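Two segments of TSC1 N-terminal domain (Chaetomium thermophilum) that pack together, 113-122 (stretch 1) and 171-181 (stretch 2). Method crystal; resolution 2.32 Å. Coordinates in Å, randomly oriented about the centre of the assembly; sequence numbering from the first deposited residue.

Stretch 1, residues 113-122: LARSFMDFTL
Stretch 2, residues 171-181: QVLTDALLAFG

Two α-helices of one chain, 113-122 and 171-181, run side by side in the same direction, their axes only 10° from parallel and 10.4 Å apart at closest approach. Backbone phi/psi stay near -65/-42 throughout, with i to i+4 hydrogen bonds. Register is set by Met118 CA lying 6.6 Å from Val172 CA and, further along, Leu122 CA 7.4 Å from Ala179 CA. No hydrogen bond crosses the interface; packing alone joins the two stretches, burying 351 Å² in total.

Met118, a selenomethionine, is the knob. Its CA-to-CB bond points toward the other helix, and chi angles of -173° (t), 60° (p) and -150° (t) lay the chain into a hole formed by Val172, Asp175, Ala176 and Ala179. Met118 CE reaches Asp175 O at 3.5 Å and Ala179 CB at 4.0 Å, while Met118 SE rests 4.2 Å from Ala176 CB. Both alanines have only a methyl for a side chain, and the long, unbranched knob ends against both; Met118 CE also lies 3.8 Å from Ala176 N.

Val172 covers as much surface as Met118, 74 Å² each. With chi1 at 168° (t), its CG2 meets Ala114 CB at 3.7 Å, and its CG1 lies 4.4 Å from Phe117 CD2, near the plane of that ring and at its edge. The CA-to-CB bond of the small Ala114 points toward the other helix; Phe117 leaves its backbone sideways (chi1 -177°, t) and brings its ring closer.

Thr121 covers the next largest area. At chi1 -61° (m), its OG1 donates to Phe117 O at 2.9 Å within its own helix, so the hydroxyl is satisfied, while Thr121 CG2 packs 3.4 Å from Phe180 CE2. Phe180 starts sideways (chi1 -83°, m) but its ring reaches across. Leu122, itself exposed, also starts sideways (chi1 -67°, m) and brings CD2 to 4.1 Å from Ala179 CB.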

# COMPACT_ATOMS: atom_id res chain seq x y z
N LEU B 113 54.27 -12.83 -2.01
CA LEU B 113 54.49 -11.97 -3.17
C LEU B 113 53.23 -11.19 -3.52
O LEU B 113 53.29 -9.99 -3.80
CB LEU B 113 54.97 -12.80 -4.35
CG LEU B 113 55.20 -12.08 -5.68
CD1 LEU B 113 56.19 -10.94 -5.50
CD2 LEU B 113 55.68 -13.05 -6.74
N ALA B 114 52.08 -11.87 -3.53
CA ALA B 114 50.82 -11.18 -3.80
C ALA B 114 50.52 -10.15 -2.72
O ALA B 114 50.12 -9.02 -3.02
CB ALA B 114 49.69 -12.20 -3.91
N ARG B 115 50.72 -10.52 -1.45
CA ARG B 115 50.46 -9.59 -0.36
C ARG B 115 51.46 -8.45 -0.35
O ARG B 115 51.10 -7.30 -0.07
CB ARG B 115 50.48 -10.34 0.98
CG ARG B 115 49.37 -11.37 1.14
CD ARG B 115 49.45 -12.08 2.48
NE ARG B 115 48.40 -13.07 2.64
CZ ARG B 115 48.28 -13.88 3.69
NH1 ARG B 115 49.15 -13.82 4.68
NH2 ARG B 115 47.29 -14.76 3.74
N SER B 116 52.73 -8.74 -0.65
CA SER B 116 53.75 -7.69 -0.66
C SER B 116 53.46 -6.66 -1.74
O SER B 116 53.62 -5.46 -1.52
CB SER B 116 55.14 -8.30 -0.85
OG SER B 116 56.14 -7.30 -0.84
N PHE B 117 53.04 -7.12 -2.93
CA PHE B 117 52.71 -6.19 -3.99
C PHE B 117 51.44 -5.41 -3.67
O PHE B 117 51.30 -4.25 -4.08
CB PHE B 117 52.55 -6.93 -5.32
CG PHE B 117 52.29 -6.03 -6.49
CD1 PHE B 117 53.32 -5.32 -7.09
CD2 PHE B 117 51.00 -5.90 -7.00
CE1 PHE B 117 53.07 -4.49 -8.17
CE2 PHE B 117 50.76 -5.07 -8.08
CZ PHE B 117 51.79 -4.37 -8.67
N MSE B 118 50.51 -6.03 -2.95
CA MSE B 118 49.28 -5.35 -2.54
C MSE B 118 49.59 -4.27 -1.52
O MSE B 118 49.08 -3.15 -1.60
CB MSE B 118 48.28 -6.35 -1.97
CG MSE B 118 46.92 -5.73 -1.69
SE MSE B 118 46.11 -5.01 -3.31
CE MSE B 118 45.07 -3.57 -2.51
N ASP B 119 50.44 -4.61 -0.54
CA ASP B 119 50.86 -3.62 0.44
C ASP B 119 51.67 -2.50 -0.21
O ASP B 119 51.56 -1.34 0.18
CB ASP B 119 51.66 -4.29 1.56
CG ASP B 119 50.80 -5.19 2.42
OD1 ASP B 119 49.63 -4.83 2.68
OD2 ASP B 119 51.29 -6.25 2.85
N PHE B 120 52.50 -2.85 -1.20
CA PHE B 120 53.18 -1.82 -1.99
C PHE B 120 52.17 -0.91 -2.67
O PHE B 120 52.34 0.31 -2.70
CB PHE B 120 54.10 -2.47 -3.01
CG PHE B 120 54.86 -1.48 -3.86
CD1 PHE B 120 55.52 -0.41 -3.29
CD2 PHE B 120 54.91 -1.63 -5.24
CE1 PHE B 120 56.21 0.50 -4.07
CE2 PHE B 120 55.60 -0.73 -6.02
CZ PHE B 120 56.26 0.34 -5.44
N THR B 121 51.10 -1.49 -3.23
CA THR B 121 50.05 -0.69 -3.84
C THR B 121 49.36 0.20 -2.81
O THR B 121 49.09 1.38 -3.08
CB THR B 121 49.03 -1.60 -4.52
OG1 THR B 121 49.68 -2.37 -5.54
CG2 THR B 121 47.91 -0.79 -5.14
N LEU B 122 49.08 -0.34 -1.63
CA LEU B 122 48.41 0.44 -0.59
C LEU B 122 49.30 1.57 -0.09
O LEU B 122 48.81 2.66 0.22
CB LEU B 122 48.00 -0.47 0.57
CG LEU B 122 46.91 -1.50 0.24
CD1 LEU B 122 46.74 -2.49 1.38
CD2 LEU B 122 45.59 -0.81 -0.07
N GLN B 171 42.08 -11.89 -6.52
CA GLN B 171 41.96 -11.03 -5.35
C GLN B 171 42.86 -9.81 -5.47
O GLN B 171 42.46 -8.69 -5.12
CB GLN B 171 42.27 -11.81 -4.08
CG GLN B 171 41.18 -12.78 -3.66
CD GLN B 171 41.60 -13.68 -2.51
OE1 GLN B 171 42.64 -13.47 -1.90
NE2 GLN B 171 40.78 -14.68 -2.22
N VAL B 172 44.09 -10.00 -5.96
CA VAL B 172 45.01 -8.87 -6.12
C VAL B 172 44.43 -7.86 -7.11
O VAL B 172 44.38 -6.66 -6.83
CB VAL B 172 46.40 -9.36 -6.55
CG1 VAL B 172 47.25 -8.19 -7.01
CG2 VAL B 172 47.08 -10.08 -5.40
N LEU B 173 44.00 -8.34 -8.27
CA LEU B 173 43.38 -7.45 -9.25
C LEU B 173 42.12 -6.80 -8.69
O LEU B 173 41.88 -5.61 -8.91
CB LEU B 173 43.06 -8.22 -10.53
CG LEU B 173 44.24 -8.47 -11.48
CD1 LEU B 173 43.82 -9.35 -12.65
CD2 LEU B 173 44.83 -7.16 -11.97
N THR B 174 41.31 -7.57 -7.96
CA THR B 174 40.08 -7.03 -7.39
C THR B 174 40.38 -6.03 -6.28
O THR B 174 39.86 -4.91 -6.28
CB THR B 174 39.19 -8.16 -6.87
OG1 THR B 174 38.87 -9.05 -7.94
CG2 THR B 174 37.90 -7.60 -6.28
N ASP B 175 41.21 -6.43 -5.30
CA ASP B 175 41.50 -5.54 -4.18
C ASP B 175 42.21 -4.27 -4.65
O ASP B 175 41.96 -3.19 -4.10
CB ASP B 175 42.36 -6.27 -3.14
CG ASP B 175 41.62 -7.41 -2.48
OD1 ASP B 175 40.44 -7.65 -2.84
OD2 ASP B 175 42.21 -8.08 -1.60
N ALA B 176 43.08 -4.38 -5.65
CA ALA B 176 43.75 -3.19 -6.17
C ALA B 176 42.77 -2.29 -6.91
O ALA B 176 42.79 -1.06 -6.74
CB ALA B 176 44.91 -3.59 -7.08
N LEU B 177 41.90 -2.87 -7.74
CA LEU B 177 40.89 -2.07 -8.43
C LEU B 177 39.97 -1.37 -7.43
O LEU B 177 39.62 -0.20 -7.62
CB LEU B 177 40.08 -2.95 -9.38
CG LEU B 177 40.67 -3.22 -10.76
CD1 LEU B 177 39.96 -4.38 -11.44
CD2 LEU B 177 40.59 -1.97 -11.62
N LEU B 178 39.56 -2.08 -6.38
CA LEU B 178 38.72 -1.47 -5.36
C LEU B 178 39.50 -0.42 -4.57
O LEU B 178 38.94 0.62 -4.20
CB LEU B 178 38.17 -2.54 -4.43
CG LEU B 178 37.06 -3.42 -5.03
CD1 LEU B 178 36.48 -4.35 -3.98
CD2 LEU B 178 35.98 -2.56 -5.66
N ALA B 179 40.78 -0.67 -4.31
CA ALA B 179 41.60 0.31 -3.60
C ALA B 179 41.81 1.57 -4.44
O ALA B 179 41.67 2.69 -3.94
CB ALA B 179 42.94 -0.30 -3.20
N PHE B 180 42.14 1.39 -5.72
CA PHE B 180 42.26 2.54 -6.61
C PHE B 180 40.92 3.23 -6.80
O PHE B 180 40.85 4.46 -6.91
CB PHE B 180 42.83 2.10 -7.96
CG PHE B 180 44.33 2.00 -7.98
CD1 PHE B 180 45.11 3.13 -8.17
CD2 PHE B 180 44.96 0.78 -7.81
CE1 PHE B 180 46.49 3.04 -8.19
CE2 PHE B 180 46.33 0.68 -7.83
CZ PHE B 180 47.10 1.81 -8.02
N GLY B 181 39.83 2.45 -6.84
CA GLY B 181 38.52 3.04 -7.00
C GLY B 181 38.07 3.81 -5.76
O GLY B 181 37.39 4.83 -5.87